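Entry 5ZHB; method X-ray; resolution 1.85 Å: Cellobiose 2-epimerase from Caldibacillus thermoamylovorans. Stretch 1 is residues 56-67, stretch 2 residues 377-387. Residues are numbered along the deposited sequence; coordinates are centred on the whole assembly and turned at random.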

ATOM      1  N   LEU A  56       6.592   9.392  -3.423  1.00 23.34           N
ATOM      2  CA  LEU A  56       7.690   9.753  -2.548  1.00 23.71           C
ATOM      3  C   LEU A  56       8.291   8.504  -1.912  1.00 25.45           C
ATOM      4  O   LEU A  56       9.517   8.354  -1.808  1.00 25.01           O
ATOM      5  N   TRP A  57       7.413   7.601  -1.459  1.00 25.50           N
ATOM      6  CA  TRP A  57       7.887   6.378  -0.817  1.00 22.63           C
ATOM      7  C   TRP A  57       8.741   5.559  -1.789  1.00 20.70           C
ATOM      8  O   TRP A  57       9.842   5.122  -1.426  1.00 22.72           O
ATOM      9  N   ALA A  58       8.229   5.334  -3.013  1.00 21.74           N
ATOM     10  CA  ALA A  58       8.867   4.482  -4.008  1.00 20.71           C
ATOM     11  C   ALA A  58      10.246   5.024  -4.395  1.00 24.16           C
ATOM     12  O   ALA A  58      11.213   4.264  -4.403  1.00 23.68           O
ATOM     13  N   PHE A  59      10.355   6.323  -4.676  1.00 24.36           N
ATOM     14  CA  PHE A  59      11.653   6.880  -5.035  1.00 25.08           C
ATOM     15  C   PHE A  59      12.623   6.887  -3.856  1.00 27.36           C
ATOM     16  O   PHE A  59      13.820   6.655  -4.071  1.00 31.38           O
ATOM     17  N   SER A  60      12.145   7.174  -2.646  1.00 25.06           N
ATOM     18  CA  SER A  60      13.005   7.182  -1.469  1.00 24.89           C
ATOM     19  C   SER A  60      13.568   5.792  -1.200  1.00 27.82           C
ATOM     20  O   SER A  60      14.773   5.642  -1.013  1.00 25.77           O
ATOM     21  N   ALA A  61      12.683   4.778  -1.212  1.00 25.84           N
ATOM     22  CA  ALA A  61      13.089   3.397  -0.994  1.00 27.10           C
ATOM     23  C   ALA A  61      14.026   2.929  -2.108  1.00 26.37           C
ATOM     24  O   ALA A  61      14.954   2.191  -1.810  1.00 25.95           O
ATOM     25  N   ALA A  62      13.725   3.268  -3.378  1.00 24.68           N
ATOM     26  CA  ALA A  62      14.598   2.901  -4.480  1.00 25.76           C
ATOM     27  C   ALA A  62      16.004   3.439  -4.226  1.00 30.05           C
ATOM     28  O   ALA A  62      16.991   2.731  -4.459  1.00 30.41           O
ATOM     29  N   TYR A  63      16.078   4.688  -3.749  1.00 30.51           N
ATOM     30  CA  TYR A  63      17.361   5.315  -3.463  1.00 32.54           C
ATOM     31  C   TYR A  63      18.062   4.595  -2.309  1.00 31.53           C
ATOM     32  O   TYR A  63      19.250   4.304  -2.405  1.00 35.27           O
ATOM     33  N   ARG A  64      17.321   4.255  -1.250  1.00 32.28           N
ATOM     34  CA  ARG A  64      17.871   3.574  -0.079  1.00 30.57           C
ATOM     35  C   ARG A  64      18.563   2.272  -0.468  1.00 34.29           C
ATOM     36  O   ARG A  64      19.645   1.959   0.024  1.00 35.25           O
ATOM     37  N   VAL A  65      17.916   1.508  -1.348  1.00 29.81           N
ATOM     38  CA  VAL A  65      18.341   0.164  -1.661  1.00 30.75           C
ATOM     39  C   VAL A  65      19.350   0.208  -2.796  1.00 32.95           C
ATOM     40  O   VAL A  65      20.336  -0.523  -2.747  1.00 31.53           O
ATOM     41  N   LEU A  66      19.097   1.040  -3.819  1.00 29.99           N
ATOM     42  CA  LEU A  66      19.892   0.971  -5.033  1.00 34.89           C
ATOM     43  C   LEU A  66      20.869   2.135  -5.177  1.00 39.65           C
ATOM     44  O   LEU A  66      21.762   2.032  -6.006  1.00 37.58           O
ATOM     45  N   LYS A  67      20.610   3.265  -4.494  1.00 38.72           N
ATOM     46  CA  LYS A  67      21.597   4.305  -4.236  1.00 44.35           C
ATOM     47  C   LYS A  67      21.903   5.160  -5.467  1.00 45.98           C
ATOM     48  O   LYS A  67      22.825   5.961  -5.413  1.00 47.02           O
ATOM     49  N   ASN A 377       4.378  -2.257  -6.922  1.00 18.73           N
ATOM     50  CA  ASN A 377       5.282  -2.995  -7.795  1.00 19.62           C
ATOM     51  C   ASN A 377       6.758  -2.656  -7.523  1.00 21.31           C
ATOM     52  O   ASN A 377       7.599  -3.573  -7.547  1.00 23.52           O
ATOM     53  N   ALA A 378       7.095  -1.388  -7.249  1.00 19.98           N
ATOM     54  CA  ALA A 378       8.450  -1.054  -6.848  1.00 21.91           C
ATOM     55  C   ALA A 378       8.835  -1.740  -5.546  1.00 20.93           C
ATOM     56  O   ALA A 378       9.926  -2.303  -5.443  1.00 22.08           O
ATOM     57  N   ARG A 379       7.958  -1.628  -4.539  1.00 20.23           N
ATOM     58  CA  ARG A 379       8.196  -2.235  -3.251  1.00 18.92           C
ATOM     59  C   ARG A 379       8.458  -3.739  -3.410  1.00 19.45           C
ATOM     60  O   ARG A 379       9.365  -4.269  -2.773  1.00 20.08           O
ATOM     61  N   PHE A 380       7.667  -4.426  -4.247  1.00 18.64           N
ATOM     62  CA  PHE A 380       7.882  -5.839  -4.472  1.00 21.09           C
ATOM     63  C   PHE A 380       9.316  -6.101  -4.953  1.00 23.67           C
ATOM     64  O   PHE A 380       9.996  -6.966  -4.391  1.00 20.83           O
ATOM     65  N   CYS A 381       9.760  -5.398  -6.005  1.00 21.56           N
ATOM     66  CA  CYS A 381      11.099  -5.595  -6.530  1.00 22.79           C
ATOM     67  C   CYS A 381      12.128  -5.328  -5.432  1.00 23.17           C
ATOM     68  O   CYS A 381      13.039  -6.125  -5.241  1.00 24.28           O
ATOM     69  N   LEU A 382      11.958  -4.241  -4.683  1.00 21.63           N
ATOM     70  CA  LEU A 382      12.899  -3.836  -3.635  1.00 24.35           C
ATOM     71  C   LEU A 382      12.955  -4.806  -2.457  1.00 25.04           C
ATOM     72  O   LEU A 382      14.028  -5.051  -1.884  1.00 26.03           O
ATOM     73  N   GLU A 383      11.808  -5.389  -2.103  1.00 25.79           N
ATOM     74  CA  GLU A 383      11.776  -6.340  -1.002  1.00 23.19           C
ATOM     75  C   GLU A 383      12.638  -7.560  -1.331  1.00 25.23           C
ATOM     76  O   GLU A 383      13.377  -8.044  -0.472  1.00 25.89           O
ATOM     77  N   PHE A 384      12.475  -8.110  -2.534  1.00 25.37           N
ATOM     78  CA  PHE A 384      13.284  -9.246  -2.966  1.00 25.20           C
ATOM     79  C   PHE A 384      14.761  -8.880  -3.066  1.00 28.07           C
ATOM     80  O   PHE A 384      15.624  -9.618  -2.609  1.00 26.75           O
ATOM     81  N   ILE A 385      15.065  -7.730  -3.658  1.00 27.76           N
ATOM     82  CA  ILE A 385      16.451  -7.293  -3.706  1.00 29.44           C
ATOM     83  C   ILE A 385      17.087  -7.310  -2.309  1.00 31.56           C
ATOM     84  O   ILE A 385      18.210  -7.797  -2.115  1.00 30.38           O
ATOM     85  N   GLU A 386      16.393  -6.752  -1.316  1.00 30.60           N
ATOM     86  CA  GLU A 386      16.940  -6.571   0.017  1.00 35.04           C
ATOM     87  C   GLU A 386      16.947  -7.905   0.762  1.00 34.91           C
ATOM     88  O   GLU A 386      17.870  -8.192   1.526  1.00 34.42           O
ATOM     89  N   ARG A 387      15.914  -8.738   0.578  1.00 30.66           N
ATOM     90  CA  ARG A 387      15.850  -9.997   1.306  1.00 31.11           C
ATOM     91  C   ARG A 387      16.940 -10.966   0.825  1.00 38.12           C
ATOM     92  O   ARG A 387      17.509 -11.690   1.646  1.00 39.33           O
TER

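Two helical segments from distant parts of one chain lie side by side here. Their N-to-C directions differ by only 19°, so they run nearly parallel, and their axes come within 9.7 Å. The backbones are closest where alanines meet: the CA atoms of Ala58 and Ala378 are 6.2 Å apart. One turn on, Ala62 CA and Leu382 CA are 7.0 Å apart. Together the two surfaces bury 459 Å².

The main bump is Leu382. It points toward stretch 1 with chi1 m and chi2 t, and it has the largest covered area of any residue in the contact. Its side chain is a knob in a hole formed by Ala61, Ala62, Val65 and Leu66. The two alanines keep the hollow open, because each contributes no more than a methyl group. CD1 of Leu382 lies 3.8 Å from Ala61 CB and 4.4 Å from Ala62 CB. Leu382 CD1 is also 3.7 Å from Ala62 N, so the leucine reaches the main chain of the helix. The other methyl, Leu382 CD2, is 3.9 Å from Val65 CB and 4.1 Å from Leu66 CD1.

One turn toward the N-terminal ends, the contact is between small side chains. Ala58 CB and Ala378 CB touch at 4.2 Å. Ala378 points toward stretch 1 and Ala58 sideways; both are only methyls, and the backbones come nearest here.

Trp57 is the large bump of stretch 1. It points toward stretch 2 with chi1 t and chi2 93°. The far end of the indole reaches Arg379, with Trp57 CH2 3.4 Å from Arg379 CB. The approach to the ring is oblique. Arg379 itself points sideways, with chi1 and chi2 both t. Its base packs against the tryptophan, while its guanidinium nitrogens NH1 and NH2 are hydrogen-bonded elsewhere in the structure.

Toward the C-terminal ends, larger branched side chains fill the space. Val65, chi1 t, points toward the partner, and its CG1 lies 3.6 Å from Ile385 CG2. Ile385, with chi1 m and chi2 t, points back toward stretch 1. Leu66 starts out sideways, but its end comes nearer. Leu66 has chi1 m and chi2 t, and Leu66 CD2 sits 4.3 Å from Ile385 CD1. Val65 and Leu66 thus each touch both Leu382 and Ile385.

The polar contact between the stretches is a salt bridge. Arg64 NH1 lies 3.0 Å from Glu386 OE1, and the carboxylate oxygen meets the edge of the guanidinium, near its plane. Arg64 points toward stretch 2, with chi1 and chi2 t and chi3 p. Its NE and NH2 are hydrogen-bonded elsewhere in the structure. Glu386 has an off-well chi1 of -145° and a chi2 of t.

Phe59 and Tyr63 point away from stretch 2, as Phe380 does from stretch 1. Glu383 does not cross the gap; Glu383 OE1 forms a salt bridge with Arg387 NE at 2.8 Å within its own helix.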

ATOM      1  CB  LEU A  56       7.203  10.743  -1.502  1.00 21.23           C
ATOM      2  CG  LEU A  56       8.163  11.021  -0.339  1.00 23.34           C
ATOM      3  CD1 LEU A  56       9.535  11.504  -0.803  1.00 24.80           C
ATOM      4  CD2 LEU A  56       7.522  12.043   0.558  1.00 26.00           C
ATOM      5  CB  TRP A  57       6.716   5.568  -0.214  1.00 22.80           C
ATOM      6  CG  TRP A  57       7.242   4.335   0.460  1.00 21.35           C
ATOM      7  CD1 TRP A  57       7.574   4.200   1.777  1.00 22.23           C
ATOM      8  CD2 TRP A  57       7.692   3.134  -0.203  1.00 18.74           C
ATOM      9  NE1 TRP A  57       8.142   2.973   1.986  1.00 21.51           N
ATOM     10  CE2 TRP A  57       8.236   2.301   0.796  1.00 22.16           C
ATOM     11  CE3 TRP A  57       7.659   2.683  -1.516  1.00 20.56           C
ATOM     12  CZ2 TRP A  57       8.769   1.050   0.502  1.00 23.54           C
ATOM     13  CZ3 TRP A  57       8.156   1.430  -1.806  1.00 22.36           C
ATOM     14  CH2 TRP A  57       8.725   0.639  -0.808  1.00 22.44           C
ATOM     15  CB  ALA A  58       7.988   4.294  -5.230  1.00 20.82           C
ATOM     16  CB  PHE A  59      11.486   8.279  -5.613  1.00 24.08           C
ATOM     17  CG  PHE A  59      11.015   8.241  -7.047  1.00 24.49           C
ATOM     18  CD1 PHE A  59      11.738   7.553  -8.007  1.00 27.56           C
ATOM     19  CD2 PHE A  59       9.806   8.819  -7.413  1.00 28.46           C
ATOM     20  CE1 PHE A  59      11.294   7.504  -9.318  1.00 31.27           C
ATOM     21  CE2 PHE A  59       9.375   8.765  -8.728  1.00 27.94           C
ATOM     22  CZ  PHE A  59      10.117   8.108  -9.670  1.00 31.12           C
ATOM     23  CB  SER A  60      12.290   7.672  -0.239  1.00 24.99           C
ATOM     24  OG  SER A  60      11.836   9.011  -0.383  1.00 26.51           O
ATOM     25  CB  ALA A  61      11.891   2.470  -0.910  1.00 23.78           C
ATOM     26  CB  ALA A  62      14.091   3.382  -5.810  1.00 24.74           C
ATOM     27  CB  TYR A  63      17.210   6.814  -3.193  1.00 34.94           C
ATOM     28  CG  TYR A  63      18.541   7.489  -2.886  1.00 38.96           C
ATOM     29  CD1 TYR A  63      19.488   7.675  -3.884  1.00 42.60           C
ATOM     30  CD2 TYR A  63      18.854   7.927  -1.605  1.00 42.02           C
ATOM     31  CE1 TYR A  63      20.703   8.291  -3.622  1.00 46.37           C
ATOM     32  CE2 TYR A  63      20.071   8.532  -1.324  1.00 45.88           C
ATOM     33  CZ  TYR A  63      20.994   8.725  -2.338  1.00 49.04           C
ATOM     34  OH  TYR A  63      22.191   9.332  -2.073  1.00 44.81           O
ATOM     35  CB  ARG A  64      16.771   3.226   0.931  1.00 28.30           C
ATOM     36  CG  ARG A  64      17.305   2.625   2.226  1.00 32.93           C
ATOM     37  CD  ARG A  64      16.313   2.509   3.359  1.00 32.19           C
ATOM     38  NE  ARG A  64      15.013   1.968   2.964  1.00 35.04           N
ATOM     39  CZ  ARG A  64      14.748   0.701   2.663  1.00 38.48           C
ATOM     40  NH1 ARG A  64      15.604  -0.250   2.946  1.00 39.56           N
ATOM     41  NH2 ARG A  64      13.597   0.386   2.106  1.00 39.80           N
ATOM     42  CB  VAL A  65      17.151  -0.728  -2.045  1.00 31.62           C
ATOM     43  CG1 VAL A  65      17.613  -2.070  -2.609  1.00 32.31           C
ATOM     44  CG2 VAL A  65      16.194  -0.924  -0.869  1.00 28.53           C
ATOM     45  CB  LEU A  66      18.983   0.912  -6.248  1.00 36.01           C
ATOM     46  CG  LEU A  66      18.060  -0.304  -6.307  1.00 35.18           C
ATOM     47  CD1 LEU A  66      17.048  -0.113  -7.420  1.00 35.44           C
ATOM     48  CD2 LEU A  66      18.846  -1.600  -6.474  1.00 36.68           C
ATOM     49  CB  LYS A  67      22.893   3.734  -3.647  1.00 45.64           C
ATOM     50  CG  LYS A  67      22.718   3.012  -2.317  1.00 49.85           C
ATOM     51  CD  LYS A  67      23.977   2.286  -1.867  1.00 54.45           C
ATOM     52  CE  LYS A  67      23.728   0.971  -1.197  1.00 56.72           C
ATOM     53  NZ  LYS A  67      23.473   1.138   0.234  1.00 61.47           N
ATOM     54  CB  ASN A 377       4.831  -2.947  -9.254  1.00 19.02           C
ATOM     55  CG  ASN A 377       4.784  -1.568  -9.872  1.00 23.05           C
ATOM     56  OD1 ASN A 377       4.809  -0.566  -9.155  1.00 22.81           O
ATOM     57  ND2 ASN A 377       4.654  -1.521 -11.196  1.00 22.53           N
ATOM     58  CB  ALA A 378       8.655   0.428  -6.704  1.00 21.67           C
ATOM     59  CB  ARG A 379       7.028  -1.935  -2.303  1.00 17.97           C
ATOM     60  CG  ARG A 379       7.328  -2.496  -0.922  1.00 20.09           C
ATOM     61  CD  ARG A 379       6.363  -2.139   0.177  1.00 18.46           C
ATOM     62  NE  ARG A 379       5.035  -2.699  -0.070  1.00 19.97           N
ATOM     63  CZ  ARG A 379       3.977  -2.493   0.716  1.00 18.87           C
ATOM     64  NH1 ARG A 379       4.104  -1.787   1.820  1.00 19.74           N
ATOM     65  NH2 ARG A 379       2.805  -3.025   0.399  1.00 19.90           N
ATOM     66  CB  PHE A 380       6.787  -6.408  -5.379  1.00 23.17           C
ATOM     67  CG  PHE A 380       7.273  -7.372  -6.445  1.00 24.64           C
ATOM     68  CD1 PHE A 380       7.684  -8.663  -6.114  1.00 25.41           C
ATOM     69  CD2 PHE A 380       7.310  -6.983  -7.779  1.00 23.37           C
ATOM     70  CE1 PHE A 380       8.088  -9.544  -7.105  1.00 25.54           C
ATOM     71  CE2 PHE A 380       7.719  -7.862  -8.763  1.00 25.97           C
ATOM     72  CZ  PHE A 380       8.132  -9.132  -8.423  1.00 27.56           C
ATOM     73  CB  CYS A 381      11.355  -4.686  -7.730  1.00 21.44           C
ATOM     74  SG  CYS A 381      10.318  -5.056  -9.156  1.00 24.04           S
ATOM     75  CB  LEU A 382      12.549  -2.430  -3.173  1.00 23.34           C
ATOM     76  CG  LEU A 382      12.759  -1.333  -4.228  1.00 24.98           C
ATOM     77  CD1 LEU A 382      12.181  -0.036  -3.729  1.00 26.67           C
ATOM     78  CD2 LEU A 382      14.224  -1.169  -4.583  1.00 26.52           C
ATOM     79  CB  GLU A 383      10.324  -6.728  -0.749  1.00 23.58           C
ATOM     80  CG  GLU A 383       9.577  -5.781   0.186  1.00 24.24           C
ATOM     81  CD  GLU A 383      10.073  -5.852   1.616  1.00 25.32           C
ATOM     82  OE1 GLU A 383      10.272  -6.976   2.125  1.00 24.50           O
ATOM     83  OE2 GLU A 383      10.231  -4.783   2.221  1.00 25.58           O
ATOM     84  CB  PHE A 384      12.818  -9.761  -4.315  1.00 22.30           C
ATOM     85  CG  PHE A 384      11.668 -10.738  -4.180  1.00 23.66           C
ATOM     86  CD1 PHE A 384      11.913 -12.096  -4.015  1.00 23.38           C
ATOM     87  CD2 PHE A 384      10.351 -10.301  -4.201  1.00 22.87           C
ATOM     88  CE1 PHE A 384      10.850 -13.002  -3.967  1.00 25.69           C
ATOM     89  CE2 PHE A 384       9.299 -11.197  -4.067  1.00 22.76           C
ATOM     90  CZ  PHE A 384       9.546 -12.543  -3.964  1.00 25.16           C
ATOM     91  CB  ILE A 385      16.537  -5.915  -4.384  1.00 29.15           C
ATOM     92  CG1 ILE A 385      16.224  -6.009  -5.888  1.00 30.14           C
ATOM     93  CG2 ILE A 385      17.915  -5.299  -4.118  1.00 31.74           C
ATOM     94  CD1 ILE A 385      15.857  -4.684  -6.561  1.00 30.12           C
ATOM     95  CB  GLU A 386      16.143  -5.494   0.767  1.00 41.10           C
ATOM     96  CG  GLU A 386      16.975  -4.616   1.703  1.00 49.52           C
ATOM     97  CD  GLU A 386      16.194  -3.711   2.666  1.00 55.68           C
ATOM     98  OE1 GLU A 386      16.830  -2.954   3.423  1.00 58.10           O
ATOM     99  OE2 GLU A 386      14.950  -3.760   2.711  1.00 59.00           O
ATOM    100  CB  ARG A 387      14.465 -10.631   1.154  1.00 32.43           C
ATOM    101  CG  ARG A 387      13.398  -9.971   2.022  1.00 33.23           C
ATOM    102  CD  ARG A 387      12.020 -10.432   1.591  1.00 29.87           C
ATOM    103  NE  ARG A 387      10.964  -9.642   2.246  1.00 29.82           N
ATOM    104  CZ  ARG A 387      10.249 -10.090   3.276  1.00 32.56           C
ATOM    105  NH1 ARG A 387      10.567 -11.242   3.845  1.00 27.53           N
ATOM    106  NH2 ARG A 387       9.227  -9.386   3.735  1.00 30.41           N
TER